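Local structure of D,D-dipeptidase/D,D-carboxypeptidase (Enterococcus faecalis, 4MUQ) at residues Asn66-Gln80 and Ser106-Asn119. The protein is a zinc-dependent D,D-peptidase of vancomycin resistance that probably cleaves D-Ala-D-Ala dipeptides and trims terminal D-alanine from cell-wall precursors. Numbering follows the deposited sequence. Where two conformers were deposited one is given.
Sequences NSIVPVSGYRSLEEQ and SEHQTGLAIDLGLN. With ZN (zinc ion), chain B; 2D8 ((2R)-3-[(R)-[(1S)-1-aminoethyl](hydroxy)phosphoryl]-2-methylpropanoic acid), chain D; LY0 ((2R)-3-[(R)-[(1R)-1-aminoethyl](hydroxy)phosphoryl]-2-methylpropanoic acid), chain C.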
loop_
_atom_site.group_PDB
_atom_site.type_symbol
_atom_site.label_atom_id
_atom_site.label_comp_id
_atom_site.label_asym_id
_atom_site.label_seq_id
_atom_site.Cartn_x
_atom_site.Cartn_y
_atom_site.Cartn_z
ATOM N N ASN A 66 -6.502 12.358 -19.250
ATOM C CA ASN A 66 -7.617 12.524 -18.333
ATOM C C ASN A 66 -8.511 11.296 -18.291
ATOM O O ASN A 66 -9.615 11.359 -17.762
ATOM C CB ASN A 66 -8.453 13.732 -18.754
ATOM C CG ASN A 66 -7.674 15.015 -18.688
ATOM O OD1 ASN A 66 -7.349 15.488 -17.597
ATOM N ND2 ASN A 66 -7.358 15.585 -19.845
ATOM N N SER A 67 -8.035 10.186 -18.852
ATOM C CA SER A 67 -8.868 8.993 -18.959
ATOM C C SER A 67 -9.041 8.254 -17.630
ATOM O O SER A 67 -10.014 7.516 -17.456
ATOM C CB SER A 67 -8.338 8.059 -20.053
ATOM O OG SER A 67 -6.983 7.721 -19.820
ATOM N N ILE A 68 -8.112 8.461 -16.699
ATOM C CA ILE A 68 -8.218 7.866 -15.373
ATOM C C ILE A 68 -8.367 8.965 -14.344
ATOM O O ILE A 68 -7.603 9.931 -14.342
ATOM C CB ILE A 68 -6.984 7.019 -15.004
ATOM C CG1 ILE A 68 -6.870 5.815 -15.940
ATOM C CG2 ILE A 68 -7.063 6.555 -13.546
ATOM C CD1 ILE A 68 -5.563 5.046 -15.808
ATOM N N VAL A 69 -9.357 8.823 -13.474
ATOM C CA VAL A 69 -9.539 9.794 -12.410
ATOM C C VAL A 69 -9.400 9.159 -11.031
ATOM O O VAL A 69 -9.795 8.003 -10.815
ATOM C CB VAL A 69 -10.890 10.515 -12.525
ATOM C CG1 VAL A 69 -10.970 11.292 -13.836
ATOM C CG2 VAL A 69 -12.019 9.527 -12.424
ATOM N N PRO A 70 -8.808 9.910 -10.096
ATOM C CA PRO A 70 -8.778 9.447 -8.713
ATOM C C PRO A 70 -10.164 9.656 -8.128
ATOM O O PRO A 70 -10.765 10.717 -8.311
ATOM C CB PRO A 70 -7.743 10.360 -8.060
ATOM C CG PRO A 70 -7.792 11.617 -8.852
ATOM C CD PRO A 70 -8.124 11.205 -10.267
ATOM N N VAL A 71 -10.685 8.625 -7.485
ATOM C CA VAL A 71 -12.030 8.629 -6.937
ATOM C C VAL A 71 -11.989 8.812 -5.423
ATOM O O VAL A 71 -12.815 9.526 -4.855
ATOM C CB VAL A 71 -12.792 7.317 -7.298
ATOM C CG1 VAL A 71 -14.134 7.245 -6.569
ATOM C CG2 VAL A 71 -12.995 7.209 -8.798
ATOM N N SER A 72 -11.026 8.170 -4.774
ATOM C CA SER A 72 -10.895 8.275 -3.326
ATOM C C SER A 72 -9.466 7.985 -2.943
ATOM O O SER A 72 -8.912 6.967 -3.358
ATOM C CB SER A 72 -11.817 7.269 -2.634
ATOM O OG SER A 72 -11.809 7.478 -1.233
ATOM N N GLY A 73 -8.869 8.873 -2.155
ATOM C CA GLY A 73 -7.517 8.686 -1.646
ATOM C C GLY A 73 -7.519 8.577 -0.138
ATOM O O GLY A 73 -8.103 7.643 0.420
ATOM N N TYR A 74 -6.856 9.512 0.532
ATOM C CA TYR A 74 -6.900 9.532 1.991
ATOM C C TYR A 74 -8.335 9.711 2.469
ATOM O O TYR A 74 -9.064 10.562 1.957
ATOM C CB TYR A 74 -6.040 10.662 2.547
ATOM C CG TYR A 74 -6.176 10.781 4.045
ATOM C CD1 TYR A 74 -5.534 9.874 4.879
ATOM C CD2 TYR A 74 -6.978 11.748 4.616
ATOM C CE1 TYR A 74 -5.660 9.950 6.254
ATOM C CE2 TYR A 74 -7.122 11.833 6.009
ATOM C CZ TYR A 74 -6.458 10.918 6.799
ATOM O OH TYR A 74 -6.578 10.976 8.170
ATOM N N ARG A 75 -8.726 8.908 3.460
ATOM C CA ARG A 75 -9.990 9.122 4.161
ATOM C C ARG A 75 -9.716 9.152 5.647
ATOM O O ARG A 75 -8.936 8.342 6.169
ATOM C CB ARG A 75 -11.010 8.030 3.822
ATOM C CG ARG A 75 -11.264 7.946 2.328
ATOM C CD ARG A 75 -12.547 7.240 1.950
ATOM N NE ARG A 75 -12.565 5.825 2.307
ATOM C CZ ARG A 75 -12.588 4.811 1.431
ATOM N NH1 ARG A 75 -12.539 5.009 0.119
ATOM N NH2 ARG A 75 -12.635 3.576 1.883
ATOM N N SER A 76 -10.339 10.106 6.317
ATOM C CA SER A 76 -10.275 10.211 7.761
ATOM C C SER A 76 -11.177 9.166 8.398
ATOM O O SER A 76 -11.994 8.531 7.733
ATOM C CB SER A 76 -10.770 11.574 8.191
ATOM O OG SER A 76 -12.142 11.729 7.851
ATOM N N LEU A 77 -11.060 9.031 9.712
ATOM C CA LEU A 77 -11.900 8.092 10.443
ATOM C C LEU A 77 -13.389 8.425 10.307
ATOM O O LEU A 77 -14.216 7.531 10.097
ATOM C CB LEU A 77 -11.502 8.097 11.917
ATOM C CG LEU A 77 -12.384 7.235 12.825
ATOM C CD1 LEU A 77 -12.295 5.766 12.443
ATOM C CD2 LEU A 77 -11.981 7.437 14.277
ATOM N N GLU A 78 -13.735 9.706 10.419
ATOM C CA GLU A 78 -15.139 10.081 10.246
ATOM C C GLU A 78 -15.667 9.747 8.856
ATOM O O GLU A 78 -16.801 9.281 8.720
ATOM C CB GLU A 78 -15.399 11.549 10.627
ATOM C CG GLU A 78 -14.897 12.615 9.636
ATOM C CD GLU A 78 -15.867 12.896 8.475
ATOM O OE1 GLU A 78 -15.441 13.585 7.524
ATOM O OE2 GLU A 78 -17.040 12.444 8.501
ATOM N N GLU A 79 -14.854 9.956 7.822
ATOM C CA GLU A 79 -15.250 9.608 6.459
ATOM C C GLU A 79 -15.493 8.110 6.306
ATOM O O GLU A 79 -16.481 7.666 5.703
ATOM C CB GLU A 79 -14.160 10.006 5.474
ATOM C CG GLU A 79 -13.977 11.482 5.272
ATOM C CD GLU A 79 -12.846 11.740 4.306
ATOM O OE1 GLU A 79 -11.775 12.196 4.751
ATOM O OE2 GLU A 79 -13.023 11.446 3.105
ATOM N N GLN A 80 -14.561 7.307 6.816
ATOM C CA GLN A 80 -14.696 5.866 6.684
ATOM C C GLN A 80 -15.934 5.354 7.435
ATOM O O GLN A 80 -16.648 4.454 6.964
ATOM C CB GLN A 80 -13.432 5.170 7.193
ATOM C CG GLN A 80 -13.429 3.663 6.982
ATOM C CD GLN A 80 -13.284 3.293 5.515
ATOM O OE1 GLN A 80 -12.836 4.106 4.698
ATOM N NE2 GLN A 80 -13.659 2.063 5.175
ATOM N N SER A 106 -9.164 0.421 7.441
ATOM C CA SER A 106 -9.082 0.775 6.016
ATOM C C SER A 106 -7.712 1.323 5.641
ATOM O O SER A 106 -7.183 2.212 6.314
ATOM C CB SER A 106 -10.111 1.851 5.682
ATOM O OG SER A 106 -9.932 2.329 4.349
ATOM N N GLU A 107 -7.136 0.796 4.562
ATOM C CA GLU A 107 -5.916 1.361 3.996
ATOM C C GLU A 107 -6.078 2.786 3.577
ATOM O O GLU A 107 -5.090 3.506 3.456
ATOM C CB GLU A 107 -5.499 0.616 2.734
ATOM C CG GLU A 107 -5.167 -0.814 2.937
ATOM C CD GLU A 107 -4.501 -1.405 1.717
ATOM O OE1 GLU A 107 -4.916 -1.100 0.560
ATOM O OE2 GLU A 107 -3.571 -2.179 1.943
ATOM N N HIS A 108 -7.311 3.219 3.318
ATOM C CA HIS A 108 -7.480 4.607 2.909
ATOM C C HIS A 108 -7.087 5.584 4.018
ATOM O O HIS A 108 -6.726 6.728 3.747
ATOM C CB HIS A 108 -8.902 4.890 2.408
ATOM C CG HIS A 108 -9.153 4.359 1.038
ATOM N ND1 HIS A 108 -8.890 5.087 -0.105
ATOM C CD2 HIS A 108 -9.623 3.161 0.625
ATOM C CE1 HIS A 108 -9.198 4.360 -1.163
ATOM N NE2 HIS A 108 -9.651 3.186 -0.751
ATOM N N GLN A 109 -7.143 5.123 5.265
ATOM C CA GLN A 109 -6.765 5.962 6.398
ATOM C C GLN A 109 -5.251 6.124 6.539
ATOM O O GLN A 109 -4.795 6.830 7.418
ATOM C CB GLN A 109 -7.372 5.429 7.705
ATOM C CG GLN A 109 -8.908 5.485 7.732
ATOM C CD GLN A 109 -9.480 4.823 8.956
ATOM O OE1 GLN A 109 -10.114 3.766 8.854
ATOM N NE2 GLN A 109 -9.247 5.412 10.126
ATOM N N THR A 110 -4.473 5.492 5.656
ATOM C CA THR A 110 -3.005 5.609 5.722
ATOM C C THR A 110 -2.422 6.616 4.729
ATOM O O THR A 110 -1.256 6.985 4.828
ATOM C CB THR A 110 -2.278 4.275 5.419
ATOM O OG1 THR A 110 -2.500 3.906 4.053
ATOM C CG2 THR A 110 -2.722 3.141 6.358
ATOM N N GLY A 111 -3.209 7.021 3.735
ATOM C CA GLY A 111 -2.667 7.834 2.653
ATOM C C GLY A 111 -1.911 7.050 1.593
ATOM O O GLY A 111 -1.329 7.657 0.690
ATOM N N LEU A 112 -1.916 5.720 1.699
ATOM C CA LEU A 112 -1.198 4.841 0.766
ATOM C C LEU A 112 -2.105 4.178 -0.256
ATOM O O LEU A 112 -1.620 3.490 -1.146
ATOM C CB LEU A 112 -0.461 3.752 1.550
ATOM C CG LEU A 112 0.563 4.229 2.589
ATOM C CD1 LEU A 112 1.092 3.039 3.382
ATOM C CD2 LEU A 112 1.729 4.998 1.955
ATOM N N ALA A 113 -3.419 4.371 -0.133
ATOM C CA ALA A 113 -4.357 3.677 -1.016
ATOM C C ALA A 113 -5.156 4.645 -1.846
ATOM O O ALA A 113 -5.528 5.718 -1.395
ATOM C CB ALA A 113 -5.292 2.790 -0.205
ATOM N N ILE A 114 -5.435 4.230 -3.071
ATOM C CA ILE A 114 -6.228 5.043 -3.970
ATOM C C ILE A 114 -7.196 4.166 -4.752
ATOM O O ILE A 114 -6.851 3.072 -5.194
ATOM C CB ILE A 114 -5.325 5.890 -4.896
ATOM C CG1 ILE A 114 -6.173 6.882 -5.691
ATOM C CG2 ILE A 114 -4.462 5.017 -5.802
ATOM C CD1 ILE A 114 -5.519 8.227 -5.897
ATOM N N ASP A 115 -8.422 4.671 -4.905
ATOM C CA ASP A 115 -9.407 4.076 -5.797
ATOM C C ASP A 115 -9.384 4.871 -7.089
ATOM O O ASP A 115 -9.484 6.103 -7.065
ATOM C CB ASP A 115 -10.804 4.102 -5.154
ATOM C CG ASP A 115 -10.893 3.234 -3.903
ATOM O OD1 ASP A 115 -10.104 2.313 -3.778
ATOM O OD2 ASP A 115 -11.718 3.448 -2.992
ATOM N N LEU A 116 -9.262 4.168 -8.212
ATOM C CA LEU A 116 -9.206 4.789 -9.525
ATOM C C LEU A 116 -10.407 4.374 -10.376
ATOM O O LEU A 116 -10.963 3.283 -10.198
ATOM C CB LEU A 116 -7.927 4.368 -10.250
ATOM C CG LEU A 116 -6.629 4.718 -9.524
ATOM C CD1 LEU A 116 -5.454 4.103 -10.256
ATOM C CD2 LEU A 116 -6.458 6.228 -9.430
ATOM N N GLY A 117 -10.801 5.236 -11.302
ATOM C CA GLY A 117 -11.898 4.904 -12.190
ATOM C C GLY A 117 -11.720 5.472 -13.573
ATOM O O GLY A 117 -10.959 6.423 -13.789
ATOM N N LEU A 118 -12.421 4.858 -14.525
ATOM C CA LEU A 118 -12.547 5.391 -15.873
ATOM C C LEU A 118 -13.184 6.771 -15.819
ATOM O O LEU A 118 -14.141 6.988 -15.073
ATOM C CB LEU A 118 -13.426 4.468 -16.715
ATOM C CG LEU A 118 -12.709 3.487 -17.632
ATOM C CD1 LEU A 118 -13.705 2.625 -18.388
ATOM C CD2 LEU A 118 -11.831 4.245 -18.607
ATOM N N ASN A 119 -12.653 7.711 -16.591
ATOM C CA ASN A 119 -13.237 9.044 -16.617
ATOM C C ASN A 119 -14.544 9.048 -17.391
ATOM O O ASN A 119 -14.552 9.088 -18.620
ATOM C CB ASN A 119 -12.267 10.064 -17.210
ATOM C CG ASN A 119 -12.736 11.509 -17.034
ATOM O OD1 ASN A 119 -13.926 11.811 -17.120
ATOM N ND2 ASN A 119 -11.790 12.409 -16.794
HETATM ZN ZN ZN B . -10.444 1.747 -1.929
HETATM C C4 2D8 D . -13.000 -0.690 0.235
HETATM C C5 2D8 D . -11.791 -0.817 1.107
HETATM C C6 2D8 D . -11.854 0.201 2.236
HETATM C C7 2D8 D . -11.729 -2.243 1.623
HETATM N N1 2D8 D . -14.588 2.006 -2.516
HETATM P P 2D8 D . -12.914 0.660 -0.973
HETATM C C1 2D8 D . -15.236 1.625 -0.197
HETATM C C2 2D8 D . -14.612 1.074 -1.463
HETATM O O31 2D8 D . -12.223 1.864 -0.291
HETATM O O32 2D8 D . -12.077 0.325 -2.250
HETATM O O61 2D8 D . -10.790 0.640 2.637
HETATM O O62 2D8 D . -12.936 0.503 2.711
HETATM P P LY0 C . -12.916 0.667 -0.974
HETATM C C1 LY0 C . -15.224 1.629 -0.165
HETATM N N1 LY0 C . -15.338 0.091 -1.923
HETATM C C2 LY0 C . -14.586 1.192 -1.467
HETATM C C4 LY0 C . -13.008 -0.684 0.235
HETATM C C5 LY0 C . -11.796 -0.816 1.105
HETATM C C6 LY0 C . -11.855 0.200 2.235
HETATM C C7 LY0 C . -11.731 -2.242 1.621
HETATM O O31 LY0 C . -12.204 1.860 -0.294
HETATM O O32 LY0 C . -12.076 0.324 -2.247
HETATM O O61 LY0 C . -10.790 0.640 2.637
HETATM O O62 LY0 C . -12.936 0.503 2.711
HETATM O O HOH W 1 -5.401 8.490 9.483
#
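The guanidinium of Arg75 lies flat on one face of the His108 ring, centres 3.7 Å apart and planes 19° from parallel, while Ala113 CB sits over the opposite face. A bend at chi3 (-65°) swings the arginine head over the imidazole, and two neighbours fix it in its own plane: Gln80 OE1 accepts from both NE and NH2, and Arg75 NH1 donates to Ser72 OG at 2.9 Å. Arg75 NH2 also reaches phosphinate oxygen O31 at 2.8 Å in either diastereomer of the inhibitor, a placement that would favour negative charge there.

His108 is gripped at both nitrogens. His108 ND1 donates to Gly73 O at 2.7 Å, almost within the ring plane, which orients NE2 toward zinc at 2.0 Å. Asp115 chelates the zinc unevenly, OD1 at 2.0 Å and OD2 at 2.4 Å, and His168 completes the protein ligands.

Asp115 stands where Val71 and Ser72 both face it in a classic beta bulge. Beyond the bulge strands 68-72 and 113-118 pair antiparallel, and Pro70 CB reaches across it to Ile114 CD1 at 3.8 Å. Gln80 NE2 and Ser106 OG hold the inhibitor carboxylate, completing this side of the His-Asp-His zinc site characteristic of the Hedgehog/DD-peptidase fold.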